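Long-range contacts in nucleoside permease NupG (Escherichia coli K-12, PDB 7DLA), which transports purine and pyrimidine nucleosides with broad specificity across the bacterial inner membrane, coupling their movement to that of protons: residues A[210-214]-A[332-336]; A[325-330]-A[349-354]. The protein carries 1 engineered substitution. All coordinates share one frame; numbering follows the deposited sequence.

Contact 1 (A[210-214]-A[332-336])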
loop_
_atom_site.group_PDB
_atom_site.type_symbol
_atom_site.label_atom_id
_atom_site.label_comp_id
_atom_site.label_asym_id
_atom_site.label_seq_id
_atom_site.Cartn_x
_atom_site.Cartn_y
_atom_site.Cartn_z
ATOM N N MET A 210 19.462 -5.251 15.684
ATOM C CA MET A 210 18.131 -5.492 15.143
ATOM C C MET A 210 17.104 -4.499 15.668
ATOM O O MET A 210 16.307 -3.967 14.890
ATOM C CB MET A 210 17.693 -6.924 15.441
ATOM C CG MET A 210 18.078 -7.818 14.316
ATOM S SD MET A 210 17.591 -6.887 12.854
ATOM C CE MET A 210 18.643 -7.581 11.603
ATOM N N ALA A 211 17.039 -4.320 16.987
ATOM C CA ALA A 211 16.105 -3.354 17.550
ATOM C C ALA A 211 16.242 -2.011 16.848
ATOM O O ALA A 211 15.244 -1.400 16.426
ATOM C CB ALA A 211 16.345 -3.210 19.054
ATOM N N ILE A 212 17.487 -1.547 16.714
ATOM C CA ILE A 212 17.768 -0.321 15.974
ATOM C C ILE A 212 17.148 -0.399 14.587
ATOM O O ILE A 212 16.452 0.528 14.141
ATOM C CB ILE A 212 19.288 -0.078 15.903
ATOM C CG1 ILE A 212 19.796 0.584 17.184
ATOM C CG2 ILE A 212 19.639 0.774 14.691
ATOM C CD1 ILE A 212 19.101 1.844 17.510
ATOM N N PHE A 213 17.357 -1.529 13.899
ATOM C CA PHE A 213 16.890 -1.637 12.519
ATOM C C PHE A 213 15.368 -1.561 12.425
ATOM O O PHE A 213 14.824 -0.896 11.544
ATOM C CB PHE A 213 17.358 -2.929 11.873
ATOM C CG PHE A 213 17.064 -2.961 10.436
ATOM C CD1 PHE A 213 17.581 -1.988 9.602
ATOM C CD2 PHE A 213 16.129 -3.845 9.932
ATOM C CE1 PHE A 213 17.260 -1.968 8.243
ATOM C CE2 PHE A 213 15.781 -3.833 8.571
ATOM C CZ PHE A 213 16.348 -2.894 7.723
ATOM N N PHE A 214 14.666 -2.258 13.320
ATOM C CA PHE A 214 13.208 -2.289 13.268
ATOM C C PHE A 214 12.604 -0.922 13.552
ATOM O O PHE A 214 11.661 -0.499 12.863
ATOM C CB PHE A 214 12.647 -3.324 14.243
ATOM C CG PHE A 214 12.825 -4.745 13.789
ATOM C CD1 PHE A 214 12.757 -5.063 12.447
ATOM C CD2 PHE A 214 12.981 -5.775 14.703
ATOM C CE1 PHE A 214 12.897 -6.371 12.019
ATOM C CE2 PHE A 214 13.111 -7.080 14.277
ATOM C CZ PHE A 214 13.076 -7.376 12.935
ATOM N N PHE A 332 17.783 -8.206 4.085
ATOM C CA PHE A 332 18.674 -7.864 5.191
ATOM C C PHE A 332 18.266 -8.588 6.468
ATOM O O PHE A 332 19.085 -9.259 7.099
ATOM C CB PHE A 332 18.658 -6.345 5.399
ATOM C CG PHE A 332 19.524 -5.864 6.535
ATOM C CD1 PHE A 332 20.903 -5.736 6.373
ATOM C CD2 PHE A 332 18.969 -5.546 7.768
ATOM C CE1 PHE A 332 21.707 -5.315 7.414
ATOM C CE2 PHE A 332 19.769 -5.119 8.816
ATOM C CZ PHE A 332 21.141 -5.006 8.633
ATOM N N VAL A 333 16.998 -8.466 6.866
ATOM C CA VAL A 333 16.554 -9.146 8.076
ATOM C C VAL A 333 16.856 -10.637 7.990
ATOM O O VAL A 333 17.467 -11.189 8.900
ATOM C CB VAL A 333 15.068 -8.875 8.382
ATOM C CG1 VAL A 333 14.804 -9.168 9.840
ATOM C CG2 VAL A 333 14.739 -7.413 8.140
ATOM N N GLU A 334 16.516 -11.297 6.869
ATOM C CA GLU A 334 16.776 -12.739 6.768
ATOM C C GLU A 334 18.264 -13.048 6.902
ATOM O O GLU A 334 18.656 -13.991 7.604
ATOM C CB GLU A 334 16.236 -13.285 5.446
ATOM N N LYS A 335 19.103 -12.254 6.241
ATOM C CA LYS A 335 20.529 -12.515 6.252
ATOM C C LYS A 335 21.097 -12.344 7.654
ATOM O O LYS A 335 22.044 -13.038 8.037
ATOM C CB LYS A 335 21.219 -11.584 5.260
ATOM C CG LYS A 335 22.268 -12.243 4.369
ATOM C CD LYS A 335 21.674 -12.727 3.032
ATOM C CE LYS A 335 22.743 -13.420 2.160
ATOM N NZ LYS A 335 22.503 -13.473 0.672
ATOM N N GLU A 336 20.507 -11.452 8.443
ATOM C CA GLU A 336 21.066 -10.993 9.707
ATOM C C GLU A 336 20.520 -11.700 10.934
ATOM O O GLU A 336 20.819 -11.256 12.036
ATOM C CB GLU A 336 20.791 -9.501 9.901
ATOM C CG GLU A 336 21.504 -8.525 9.024
ATOM C CD GLU A 336 22.940 -8.350 9.432
ATOM O OE1 GLU A 336 23.226 -8.325 10.658
ATOM O OE2 GLU A 336 23.804 -8.197 8.541
#
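Met210 reaches across to the last turn of helix 305-335 and has more of its surface buried by the contact than any other residue of either segment. Its CB does not point straight at the other helix, but the chain bends at its second torsion and carries the methyl CE over. There CE lies 3.9 Å from Phe332 CE2 and also meets CB of Glu336. The Met210 and Phe332 side chains run past each other in opposite directions, and Glu336 lays its own CG over the centre of one face of the Phe332 ring. With CG anti to the backbone N (chi1 179°), Phe332 extends toward helix 208-222 and directs a ring edge at Phe213. Its CD2 sits 3.6 Å above the centre of one face of the Phe213 ring, an edge-to-face pair tilted to 51°, with centroids 4.7 Å apart. Val333, one residue on, divides its two methyls between two rings: CG2 approaches Phe213 CE2 at 3.8 Å, while CG1 lies 4.0 Å from Phe214 CZ. A leucine in place of Phe213 would probably deprive the Phe332 edge of its aromatic face and leave Val333 CG2 less well packed. Met284 and Met401, from helices 253-299 and 380-402, also touch both Phe213 and Phe332. Across the two segments the touching atoms are all carbon. The contact joins the seventh and tenth of twelve transmembrane helices at the cytoplasmic side of the C-terminal six-helix bundle of a major facilitator.

Contact 2 (A[325-330]-A[349-354])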
loop_
_atom_site.group_PDB
_atom_site.type_symbol
_atom_site.label_atom_id
_atom_site.label_comp_id
_atom_site.label_asym_id
_atom_site.label_seq_id
_atom_site.Cartn_x
_atom_site.Cartn_y
_atom_site.Cartn_z
ATOM N N PHE A 325 13.310 -0.288 -0.638
ATOM C CA PHE A 325 13.491 -0.457 0.797
ATOM C C PHE A 325 12.829 -1.737 1.276
ATOM O O PHE A 325 13.384 -2.456 2.104
ATOM C CB PHE A 325 12.942 0.724 1.601
ATOM C CG PHE A 325 13.293 0.645 3.083
ATOM C CD1 PHE A 325 14.580 0.960 3.530
ATOM C CD2 PHE A 325 12.379 0.159 4.010
ATOM C CE1 PHE A 325 14.916 0.856 4.879
ATOM C CE2 PHE A 325 12.718 0.058 5.363
ATOM C CZ PHE A 325 13.983 0.407 5.793
ATOM N N ASN A 326 11.643 -2.051 0.768
ATOM C CA ASN A 326 10.952 -3.195 1.341
ATOM C C ASN A 326 11.624 -4.494 0.945
ATOM O O ASN A 326 11.844 -5.367 1.801
ATOM C CB ASN A 326 9.478 -3.180 0.961
ATOM C CG ASN A 326 8.631 -2.585 2.063
ATOM O OD1 ASN A 326 8.873 -1.450 2.479
ATOM N ND2 ASN A 326 7.683 -3.364 2.599
ATOM N N ILE A 327 12.025 -4.617 -0.326
ATOM C CA ILE A 327 12.673 -5.860 -0.743
ATOM C C ILE A 327 14.012 -6.027 -0.016
ATOM O O ILE A 327 14.231 -7.031 0.682
ATOM C CB ILE A 327 12.830 -5.920 -2.278
ATOM C CG1 ILE A 327 11.499 -5.680 -3.006
ATOM C CG2 ILE A 327 13.311 -7.305 -2.709
ATOM C CD1 ILE A 327 10.461 -6.746 -2.779
ATOM N N SER A 328 14.911 -5.025 -0.121
ATOM C CA SER A 328 16.225 -5.142 0.526
ATOM C C SER A 328 16.103 -5.229 2.037
ATOM O O SER A 328 16.913 -5.898 2.674
ATOM C CB SER A 328 17.162 -3.973 0.192
ATOM O OG SER A 328 16.501 -2.716 0.119
ATOM N N GLY A 329 15.127 -4.550 2.634
ATOM C CA GLY A 329 14.895 -4.704 4.051
ATOM C C GLY A 329 14.639 -6.140 4.449
ATOM O O GLY A 329 15.282 -6.649 5.362
ATOM N N SER A 330 13.690 -6.815 3.783
ATOM C CA SER A 330 13.385 -8.176 4.224
ATOM C C SER A 330 14.556 -9.123 3.933
ATOM O O SER A 330 14.825 -10.046 4.720
ATOM C CB SER A 330 12.077 -8.675 3.599
ATOM O OG SER A 330 12.212 -8.876 2.206
ATOM N N PHE A 349 9.187 -7.502 10.740
ATOM C CA PHE A 349 9.690 -6.421 9.901
ATOM C C PHE A 349 8.569 -5.805 9.093
ATOM O O PHE A 349 8.396 -4.585 9.078
ATOM C CB PHE A 349 10.784 -6.930 8.966
ATOM C CG PHE A 349 11.158 -5.950 7.894
ATOM C CD1 PHE A 349 11.886 -4.821 8.180
ATOM C CD2 PHE A 349 10.759 -6.151 6.587
ATOM C CE1 PHE A 349 12.225 -3.912 7.168
ATOM C CE2 PHE A 349 11.093 -5.240 5.579
ATOM C CZ PHE A 349 11.826 -4.124 5.871
ATOM N N LEU A 350 7.782 -6.641 8.419
ATOM C CA LEU A 350 6.699 -6.133 7.594
ATOM C C LEU A 350 5.589 -5.536 8.464
ATOM O O LEU A 350 5.045 -4.474 8.149
ATOM C CB LEU A 350 6.219 -7.276 6.692
ATOM C CG LEU A 350 6.547 -7.215 5.186
ATOM C CD1 LEU A 350 8.040 -7.190 4.930
ATOM C CD2 LEU A 350 5.967 -8.431 4.463
ATOM N N MET A 351 5.291 -6.166 9.600
ATOM C CA MET A 351 4.312 -5.608 10.528
ATOM C C MET A 351 4.724 -4.215 11.001
ATOM O O MET A 351 3.940 -3.260 10.917
ATOM C CB MET A 351 4.140 -6.565 11.709
ATOM C CG MET A 351 3.176 -6.103 12.783
ATOM S SD MET A 351 3.570 -6.834 14.382
ATOM C CE MET A 351 1.989 -6.630 15.202
ATOM N N MET A 352 5.954 -4.086 11.510
ATOM C CA MET A 352 6.489 -2.799 11.935
ATOM C C MET A 352 6.480 -1.786 10.793
ATOM O O MET A 352 6.099 -0.622 10.983
ATOM C CB MET A 352 7.912 -3.008 12.472
ATOM C CG MET A 352 8.575 -1.820 13.194
ATOM S SD MET A 352 8.418 -1.858 14.985
ATOM C CE MET A 352 8.587 -3.621 15.242
ATOM N N THR A 353 6.860 -2.218 9.590
ATOM C CA THR A 353 7.111 -1.283 8.505
ATOM C C THR A 353 5.839 -0.806 7.809
ATOM O O THR A 353 5.784 0.355 7.375
ATOM C CB THR A 353 8.028 -1.924 7.468
ATOM O OG1 THR A 353 9.047 -2.668 8.135
ATOM C CG2 THR A 353 8.718 -0.848 6.654
ATOM N N ASN A 354 4.818 -1.670 7.679
ATOM C CA ASN A 354 3.579 -1.348 6.980
ATOM C C ASN A 354 2.367 -1.238 7.886
ATOM O O ASN A 354 1.357 -0.677 7.460
ATOM C CB ASN A 354 3.262 -2.403 5.913
ATOM C CG ASN A 354 4.263 -2.420 4.794
ATOM O OD1 ASN A 354 5.459 -2.251 5.021
ATOM N ND2 ASN A 354 3.785 -2.620 3.569
#
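Phe349 enters helix 305-335 as a knob, its ring lodged among Phe325, Asn326, Gly329 and Ser330. It has the largest buried area of the contact. A trans first torsion (chi1 169°) directs the ring toward helix 305-335. One face lies against the backbone at Gly329, where CZ is 3.6 Å from Gly329 CA. A CB at that position would point at the ring, so the lack of a side chain at Gly329 probably allows the close approach. CE2 of Phe349 also lies 3.5 Å from Ser330 N, an amide already bonded within its helix to Asn326 O. That same carbonyl oxygen stands at the Phe349 edge.

Apolar packing continues at Phe325, whose CE2 is 4.3 Å from Phe349 CZ. Thr353, one turn beyond Phe349, brings its methyl CG2 to the edge of the Phe325 ring. Leu350 CD1 adds a loose, peripheral contact with the Asn326 side chain.

Polar contacts lie beside this packing. Asn326 ND2 gives a weak hydrogen bond to Asn354 OD1, long at 3.5 Å but nearly straight at 170°. The two side chains arrive from opposite directions with their amide planes steeply inclined. On the neighbouring turn, Ser330 OG turns back to its own helix and donates to Ile327 O at 3.1 Å, while Ser330 O accepts a bond from Gln346.

The local axes come within 11.1 Å and run roughly antiparallel, at 149°. Successive transmembrane helices joined by a short cytoplasmic connection form a helical hairpin here, with a single knob-into-hole contact, Phe349 in a hole that includes Gly329, within the major facilitator fold.

Overall arrangement
Helix 305-335 serves both contacts: contact 2 uses residues 325-330, and contact 1 the turn that follows at its cytoplasmic end. Their centres are 10 Å apart, and contact 2 lies nearer the centre of the chain, its own centre about 12 Å away against about 22 Å for contact 1. Phe349 bridges them. Its CE1 lies 3.8 Å from Phe213 CE2 and its CD1 3.9 Å from Val333 CG2, while its CB meets Phe214 CE1. Helices 208-222, 305-335 and 342-371 thus meet round the Phe349 side chain, with the ring knob of contact 2 continuing into the aromatic packing of contact 1.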